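Local coordinates for protein putative ABC type-2 transporter (Thermotoga maritima MSB8, PDB 3CNI) that is probably part of an ABC-2 type membrane transporter, of which this calcium-binding fragment is a mixed alpha-beta domain, at residues E128-R136 with N142-F152. Residues are numbered along the deposited sequence; the frame is centred on the assembly and turned at random.
Sequences EIVQHTYLR and NHSPEAIMNVF. With CA (calcium ion), chain B.
T133 buries most here, meeting H143 and P145 from a face of strand 128-135 that it shares with Q131 and L135, every second residue along the chain. Its hydroxyl lies beside the backbone N and opposite the carbonyl carbon (chi1 -54°), which brings OG1 within 2.7 Å of H143 O. It donates a hydrogen bond there from above the carbonyl plane, and OG1 also packs against P145 CD. Q131 runs out as an extended chain across S144 and crosses P145 at about a right angle, its OE1 3.7 Å from S144 CB. That oxygen accepts from W82 NE1 and from a water that also donates to E146 OE1. The same water is a calcium ligand, so Q131 stands in the second shell of the metal. The ion itself is held by E146 OE2 at 2.5 Å, by S99 OG and by four waters, the shared one among them. Further along the strand, L135 CD2 presses on the methyl of selenomethionine M149, CE, at 3.5 Å, with I148 CG2 and the F152 ring close by.

On the other side of the strand H132 leans back to N142. ND1 accepts a fairly straight bond from N142 N at 3.0 Å, the donor 30° out of the ring plane, while NE2 pairs with E79. The N142 side chain lies alongside the imidazole, pointing the same way, its OD1 near H132 CE1 and 3.4 Å from V130 CG1. A leucine in place of H132 would probably leave N142 N and E79 without their mate and let the turn at N142 shift. S144 then N-caps helix 145-152, its OG accepting from A147 N at 3.1 Å.

The arrangement is a beta-hairpin, 127-135 with 138-140, at the edge of the mixed sheet, followed by helix 145-152 packed over strand 128-135 with their axes 8.5 Å apart; the helix's first turn gives a carboxylate to a calcium site whose other ligands are S99 and four waters.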
# COMPACT_ATOMS: atom_id res chain seq x y z
N GLU A 128 6.98 9.81 3.42
CA GLU A 128 7.64 8.97 4.39
C GLU A 128 6.71 8.62 5.57
O GLU A 128 6.57 9.39 6.53
CB GLU A 128 8.84 9.72 4.87
CG GLU A 128 9.70 9.00 5.80
CD GLU A 128 10.90 9.87 6.15
OE1 GLU A 128 11.56 10.36 5.17
OE2 GLU A 128 11.13 10.10 7.37
N ILE A 129 6.11 7.43 5.46
CA ILE A 129 5.12 6.88 6.42
C ILE A 129 5.75 6.31 7.69
O ILE A 129 6.42 5.28 7.67
CB ILE A 129 4.25 5.76 5.82
CG1 ILE A 129 3.59 6.17 4.48
CG2 ILE A 129 3.18 5.32 6.84
CD1 ILE A 129 2.99 7.53 4.46
N VAL A 130 5.53 7.01 8.80
CA VAL A 130 5.91 6.56 10.15
C VAL A 130 4.68 5.99 10.88
O VAL A 130 3.63 6.64 10.95
CB VAL A 130 6.52 7.70 10.99
CG1 VAL A 130 6.90 7.21 12.37
CG2 VAL A 130 7.75 8.31 10.26
N GLN A 131 4.82 4.78 11.44
CA GLN A 131 3.67 4.12 12.07
C GLN A 131 3.95 3.79 13.49
O GLN A 131 5.06 3.46 13.86
CB GLN A 131 3.29 2.87 11.30
CG GLN A 131 3.18 3.04 9.82
CD GLN A 131 2.56 1.84 9.13
OE1 GLN A 131 1.51 1.37 9.51
NE2 GLN A 131 3.20 1.34 8.11
N HIS A 132 2.93 3.99 14.31
CA HIS A 132 2.92 3.65 15.78
C HIS A 132 1.74 2.82 16.09
O HIS A 132 0.65 3.06 15.54
CB HIS A 132 2.86 4.91 16.66
CG HIS A 132 3.78 5.99 16.21
ND1 HIS A 132 5.13 5.97 16.46
CD2 HIS A 132 3.56 7.08 15.44
CE1 HIS A 132 5.70 7.01 15.89
NE2 HIS A 132 4.77 7.71 15.27
N THR A 133 1.94 1.85 16.97
CA THR A 133 0.91 0.88 17.32
C THR A 133 0.65 0.70 18.80
O THR A 133 1.52 0.29 19.59
CB THR A 133 1.24 -0.49 16.75
OG1 THR A 133 1.46 -0.36 15.34
CG2 THR A 133 0.11 -1.49 16.99
N TYR A 134 -0.61 0.98 19.13
CA TYR A 134 -1.23 0.56 20.38
C TYR A 134 -1.83 -0.81 20.23
O TYR A 134 -2.72 -1.07 19.41
CB TYR A 134 -2.35 1.52 20.82
CG TYR A 134 -1.88 2.81 21.43
CD1 TYR A 134 -1.50 2.88 22.76
CD2 TYR A 134 -1.85 3.95 20.68
CE1 TYR A 134 -1.10 4.08 23.31
CE2 TYR A 134 -1.45 5.14 21.22
CZ TYR A 134 -1.07 5.21 22.52
OH TYR A 134 -0.68 6.44 23.00
N LEU A 135 -1.33 -1.69 21.07
CA LEU A 135 -1.93 -3.00 21.27
C LEU A 135 -2.27 -3.13 22.75
O LEU A 135 -1.40 -3.05 23.63
CB LEU A 135 -0.96 -4.10 20.84
CG LEU A 135 -1.34 -5.55 21.15
CD1 LEU A 135 -2.75 -5.85 20.71
CD2 LEU A 135 -0.34 -6.47 20.46
N ARG A 136 -3.57 -3.26 22.98
CA ARG A 136 -4.13 -3.43 24.30
C ARG A 136 -3.57 -2.37 25.24
O ARG A 136 -3.30 -2.62 26.41
CB ARG A 136 -3.85 -4.85 24.84
CG ARG A 136 -4.44 -5.98 23.99
CD ARG A 136 -4.04 -7.37 24.54
N ASN A 142 6.94 3.61 16.55
CA ASN A 142 7.72 3.39 15.33
C ASN A 142 7.56 1.99 14.73
O ASN A 142 8.32 1.53 13.88
CB ASN A 142 9.17 3.76 15.61
CG ASN A 142 9.34 5.27 15.73
OD1 ASN A 142 8.94 6.01 14.82
ND2 ASN A 142 9.87 5.73 16.86
N HIS A 143 6.55 1.30 15.20
CA HIS A 143 6.21 0.04 14.65
C HIS A 143 4.84 0.06 14.12
O HIS A 143 3.93 0.59 14.73
CB HIS A 143 6.31 -1.07 15.71
CG HIS A 143 7.70 -1.31 16.20
ND1 HIS A 143 8.40 -0.38 16.92
CD2 HIS A 143 8.49 -2.40 16.11
CE1 HIS A 143 9.60 -0.86 17.22
NE2 HIS A 143 9.65 -2.11 16.77
N SER A 144 4.72 -0.60 12.98
CA SER A 144 3.45 -0.95 12.34
C SER A 144 2.77 -2.16 12.99
O SER A 144 3.44 -2.96 13.73
CB SER A 144 3.72 -1.30 10.85
OG SER A 144 4.32 -2.58 10.69
N PRO A 145 1.46 -2.33 12.72
CA PRO A 145 0.79 -3.50 13.27
C PRO A 145 1.31 -4.80 12.74
O PRO A 145 1.34 -5.79 13.45
CB PRO A 145 -0.67 -3.29 12.85
CG PRO A 145 -0.83 -1.81 12.63
CD PRO A 145 0.52 -1.37 12.11
N GLU A 146 1.70 -4.80 11.47
CA GLU A 146 2.33 -5.99 10.86
C GLU A 146 3.53 -6.40 11.68
O GLU A 146 3.75 -7.59 12.01
CB GLU A 146 2.82 -5.70 9.47
CG GLU A 146 1.74 -5.41 8.39
CD GLU A 146 1.27 -3.92 8.20
OE1 GLU A 146 1.24 -3.03 9.12
OE2 GLU A 146 0.83 -3.68 7.08
N ALA A 147 4.38 -5.41 11.95
CA ALA A 147 5.65 -5.64 12.70
C ALA A 147 5.34 -6.17 14.07
O ALA A 147 5.92 -7.12 14.52
CB ALA A 147 6.49 -4.35 12.82
N ILE A 148 4.40 -5.55 14.74
CA ILE A 148 4.08 -5.97 16.10
C ILE A 148 3.50 -7.37 16.08
O ILE A 148 3.79 -8.20 16.91
CB ILE A 148 3.14 -5.02 16.84
CG1 ILE A 148 3.88 -3.72 17.07
CG2 ILE A 148 2.80 -5.62 18.22
CD1 ILE A 148 5.14 -3.91 17.91
N MSE A 149 2.69 -7.63 15.07
CA MSE A 149 2.05 -8.93 14.99
C MSE A 149 3.05 -9.98 14.58
O MSE A 149 2.96 -11.07 15.04
CB MSE A 149 0.87 -8.88 13.98
CG MSE A 149 -0.28 -7.98 14.44
SE MSE A 149 -1.18 -8.82 16.01
CE MSE A 149 -1.18 -7.21 17.14
N ASN A 150 4.01 -9.65 13.73
CA ASN A 150 5.03 -10.64 13.27
C ASN A 150 6.00 -11.02 14.38
O ASN A 150 6.56 -12.14 14.39
CB ASN A 150 5.83 -10.20 12.02
CG ASN A 150 4.95 -10.09 10.79
OD1 ASN A 150 3.96 -10.83 10.62
ND2 ASN A 150 5.29 -9.11 9.90
N VAL A 151 6.19 -10.08 15.32
CA VAL A 151 7.06 -10.31 16.49
C VAL A 151 6.43 -11.36 17.36
O VAL A 151 7.06 -12.39 17.62
CB VAL A 151 7.27 -9.04 17.36
CG1 VAL A 151 7.82 -9.39 18.74
CG2 VAL A 151 8.24 -8.14 16.73
N PHE A 152 5.21 -11.07 17.80
CA PHE A 152 4.49 -11.88 18.76
C PHE A 152 4.18 -13.27 18.23
O PHE A 152 4.36 -14.28 18.91
CB PHE A 152 3.25 -11.11 19.24
CG PHE A 152 3.62 -10.01 20.20
CD1 PHE A 152 4.46 -10.35 21.27
CD2 PHE A 152 3.25 -8.68 20.03
CE1 PHE A 152 4.90 -9.38 22.21
CE2 PHE A 152 3.68 -7.70 20.94
CZ PHE A 152 4.49 -8.05 22.04
CA CA B . 0.30 -1.58 5.86
O HOH W 1 0.29 -0.86 8.26
O HOH W 2 7.35 3.16 11.37
O HOH W 3 0.88 0.48 4.88
O HOH W 4 1.27 -2.61 3.94
O HOH W 5 -1.30 -3.04 5.01